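Local coordinates for protein endoglucanase (Cryptopygus antarcticus, PDB 5H4U) that hydrolyses internal beta-1,4-glucosidic linkages in lichenan, barley beta-glucan and carboxymethylcellulose, cutting the last mainly to cellobiose, cellotriose and cellotetraose, at residues R208-T211 against I212-Q215; S100-C104 against A105-M109. All coordinates share one frame; numbering follows the deposited sequence.

Contact 1 (R208-T211 against I212-Q215)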
# COMPACT_ATOMS: atom_id res chain seq x y z
N ARG A 208 -8.82 14.60 4.37
CA ARG A 208 -9.77 14.19 3.35
C ARG A 208 -9.01 13.73 2.10
O ARG A 208 -8.03 14.38 1.69
CB ARG A 208 -10.72 15.33 3.01
CG ARG A 208 -11.88 14.91 2.16
CD ARG A 208 -13.02 15.89 2.21
NE ARG A 208 -14.27 15.25 1.80
CZ ARG A 208 -15.20 14.77 2.63
NH1 ARG A 208 -15.10 14.88 3.95
NH2 ARG A 208 -16.26 14.18 2.12
N CYS A 209 -9.41 12.59 1.55
CA CYS A 209 -8.58 11.93 0.55
C CYS A 209 -8.44 12.80 -0.70
O CYS A 209 -9.45 13.23 -1.26
CB CYS A 209 -9.18 10.57 0.21
SG CYS A 209 -8.72 9.17 1.34
N PRO A 210 -7.23 13.07 -1.17
CA PRO A 210 -7.08 13.85 -2.40
C PRO A 210 -7.54 13.05 -3.61
O PRO A 210 -7.49 11.83 -3.63
CB PRO A 210 -5.58 14.14 -2.46
CG PRO A 210 -4.95 12.98 -1.71
CD PRO A 210 -5.94 12.57 -0.65
N THR A 211 -7.99 13.78 -4.64
CA THR A 211 -8.42 13.10 -5.86
C THR A 211 -7.28 12.42 -6.58
O THR A 211 -7.52 11.52 -7.38
CB THR A 211 -9.09 14.06 -6.85
OG1 THR A 211 -8.13 15.05 -7.26
CG2 THR A 211 -10.29 14.74 -6.23
N ILE A 212 -6.03 12.83 -6.34
CA ILE A 212 -4.96 12.14 -7.04
C ILE A 212 -4.78 10.72 -6.53
O ILE A 212 -4.23 9.87 -7.24
CB ILE A 212 -3.65 12.94 -7.04
CG1 ILE A 212 -2.76 12.40 -8.17
CG2 ILE A 212 -2.99 12.98 -5.67
CD1 ILE A 212 -1.55 13.18 -8.45
N LEU A 213 -5.26 10.41 -5.33
CA LEU A 213 -5.31 9.04 -4.84
C LEU A 213 -6.66 8.38 -5.16
O LEU A 213 -6.70 7.28 -5.72
CB LEU A 213 -5.04 9.03 -3.33
CG LEU A 213 -3.58 9.22 -2.90
CD1 LEU A 213 -3.44 9.40 -1.39
CD2 LEU A 213 -2.70 8.06 -3.38
N THR A 214 -7.77 9.05 -4.84
CA THR A 214 -9.08 8.43 -5.01
C THR A 214 -9.47 8.24 -6.47
O THR A 214 -10.33 7.41 -6.76
CB THR A 214 -10.18 9.25 -4.33
OG1 THR A 214 -10.46 10.42 -5.09
CG2 THR A 214 -9.75 9.65 -2.95
N GLN A 215 -8.88 8.98 -7.39
CA GLN A 215 -9.15 8.69 -8.79
C GLN A 215 -8.46 7.40 -9.22
O GLN A 215 -8.88 6.78 -10.20
CB GLN A 215 -8.75 9.89 -9.65
CG GLN A 215 -8.30 9.62 -11.06
CD GLN A 215 -6.82 9.98 -11.26
OE1 GLN A 215 -6.41 11.12 -11.01
NE2 GLN A 215 -6.01 8.99 -11.70
O HOH W 1 -11.53 12.38 -3.22

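Contact 2 (S100-C104 against A105-M109)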
# COMPACT_ATOMS: atom_id res chain seq x y z
N SER A 100 -14.34 -0.06 9.47
CA SER A 100 -15.29 0.97 9.11
C SER A 100 -14.70 2.36 9.31
O SER A 100 -15.11 3.31 8.63
CB SER A 100 -16.56 0.80 9.94
OG SER A 100 -16.26 0.75 11.32
N GLN A 101 -13.69 2.50 10.16
CA GLN A 101 -13.07 3.79 10.37
C GLN A 101 -11.79 4.01 9.58
O GLN A 101 -11.40 5.17 9.40
CB GLN A 101 -12.74 3.96 11.86
CG GLN A 101 -13.72 4.78 12.67
CD GLN A 101 -13.03 5.35 13.87
OE1 GLN A 101 -12.30 6.36 13.77
NE2 GLN A 101 -13.21 4.69 15.04
N THR A 102 -11.15 2.96 9.08
CA THR A 102 -9.87 3.11 8.40
C THR A 102 -9.92 2.86 6.91
O THR A 102 -9.12 3.44 6.17
CB THR A 102 -8.81 2.18 9.02
OG1 THR A 102 -9.23 0.82 8.91
CG2 THR A 102 -8.61 2.52 10.48
N CYS A 103 -10.84 2.02 6.44
CA CYS A 103 -10.85 1.65 5.03
C CYS A 103 -11.10 2.86 4.14
O CYS A 103 -12.11 3.56 4.28
CB CYS A 103 -11.88 0.55 4.77
SG CYS A 103 -11.14 -1.14 4.87
N CYS A 104 -10.14 3.11 3.25
CA CYS A 104 -10.13 4.22 2.31
C CYS A 104 -10.01 5.58 2.98
O CYS A 104 -10.29 6.60 2.36
CB CYS A 104 -11.36 4.17 1.39
SG CYS A 104 -11.48 2.55 0.64
N ALA A 105 -9.59 5.61 4.24
CA ALA A 105 -9.24 6.87 4.85
C ALA A 105 -7.83 7.25 4.42
O ALA A 105 -6.99 6.39 4.15
CB ALA A 105 -9.32 6.77 6.37
N CYS A 106 -7.59 8.54 4.33
CA CYS A 106 -6.28 9.05 3.99
C CYS A 106 -5.60 9.70 5.17
O CYS A 106 -6.23 10.37 6.00
CB CYS A 106 -6.33 10.06 2.84
SG CYS A 106 -6.70 9.25 1.32
N TYR A 107 -4.30 9.52 5.22
CA TYR A 107 -3.49 10.10 6.27
C TYR A 107 -2.31 10.76 5.58
O TYR A 107 -1.79 10.23 4.60
CB TYR A 107 -3.08 9.01 7.28
CG TYR A 107 -4.28 8.27 7.85
CD1 TYR A 107 -4.91 7.28 7.13
CD2 TYR A 107 -4.79 8.59 9.11
CE1 TYR A 107 -6.00 6.63 7.64
CE2 TYR A 107 -5.88 7.93 9.63
CZ TYR A 107 -6.48 6.95 8.88
OH TYR A 107 -7.56 6.26 9.38
N GLU A 108 -1.97 11.97 6.02
CA GLU A 108 -0.72 12.59 5.63
C GLU A 108 0.25 12.53 6.81
O GLU A 108 -0.12 12.86 7.95
CB GLU A 108 -0.88 14.01 5.13
CG GLU A 108 -0.39 15.04 6.08
CD GLU A 108 -0.37 16.43 5.48
OE1 GLU A 108 0.57 17.16 5.86
OE2 GLU A 108 -1.23 16.78 4.62
N MET A 109 1.45 12.04 6.55
CA MET A 109 2.44 11.79 7.58
C MET A 109 3.71 12.56 7.27
O MET A 109 4.10 12.72 6.10
CB MET A 109 2.71 10.25 7.72
CG MET A 109 2.89 9.39 6.42
SD MET A 109 2.76 7.57 6.71
CE MET A 109 4.05 6.89 5.73
O HOH W 2 -9.48 7.05 11.24

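Contact 1 (R208-T211 against I212-Q215)
The gamma methyl of T214 packs against CB of C209, where the chain leaves strand 201-207 and enters helix 211-217. P210 holds the N-cap position, and this helix N-terminus is a worked example of main-chain bonds starting a helix. P210 O receives two donors that differ in geometry. T214 N reaches P210 O at 3.0 Å, in the carbonyl plane, with a nearly straight N-H line (176°), an i to i+4 helical bond. L213 N, also reaching P210 O, at 3.1 Å, stands well above that plane and is bent at 141°. One residue further along, Q215 N donates to T211 O at 2.9 Å, continuing the helical pattern.

The side chains close the turn on two fronts. The pyrrolidine ring of P210 and the isobutyl group of L213 run side by side in the same direction, with P210 CG 3.9 Å from L213 CD1. I212 offers CG2 to P210 CB, a looser touch. Beyond the two segments Y87 meets all three of P210, I212 and L213, while F80 packs on I212 and L213 and F89 on L213. This apolar flank thus faces strands 80-82 and 85-94 of the double-psi beta-barrel expected for family 45. T214 works on the other front. Its first torsion (chi1 75°) turns CG2 anti to its own carbonyl carbon, back toward C209, and brings OG1 alongside T211 CA. That hydroxyl also takes part in a bridge to the preceding loop: a single water lies 2.9 Å from T214 OG1 and donates to C209 O at 3.0 Å.

Contact 2 (S100-C104 against A105-M109)
The phenol ring of Y107 brings its hydroxyl end up against helix 99-102, with Y107 OH 4.0 Å from T102 CG2. Beside the ring, A105 CB lies 3.6 Å from Y107 CE1, raised out of the ring plane but beyond the ring outline, so it is not stacked on the face. Outside the two segments F137 joins Y107 in an edge-to-face pair, and I94, V125 and Q206 also touch the Y107 side chain. The ring gets there because CG stands anti to the carbonyl carbon of Y107 (chi1 -55°), which sends it back from strand 106-111 toward the helix.

Between helix and strand the chain folds through a type II beta turn from T102 to A105, a compact example of a helix-to-strand connection. A105 N donates to T102 O at 2.9 Å with a nearly straight N-H line (163°), although the donor stands above the carbonyl plane. C104, at the third position, has positive phi (67°), as that turn type requires. C103 and C104 point away from the strand. R221 donates from NH2 to S100 O and from NH1 to C103 O.

A water 2.8 Å from Y107 OH may also reach Q101 O, a longer and less certain bond. Chemically, the join is a mixture of types: mostly apolar neighbours pack on the tyrosine, one backbone bond closes the turn, disulfides tie C103 to C35 and C104 to C219, and the phenol hydroxyl, in a buried setting, has a water as a hydrogen-bond partner.

Contact 2 comes first along the chain and contact 1 follows about a hundred residues later, yet their centres lie 11 Å apart. Strands 106-111 and 201-207 explain the proximity: they pair antiparallel in the barrel sheet, with C106 and V207 bonded through their backbones. The disulfide C106-C209, SG to SG 2.0 Å, covalently joins the entry to strand 106-111 and the exit from strand 201-207, so this end of the strand pair is held by both backbone bonding and a sulfur bridge. Contact 2 is buried, with T102 about 11 Å, side chain to side chain, from D138, the inferred proton donor; contact 1 sits at the surface, away from the annotated sites.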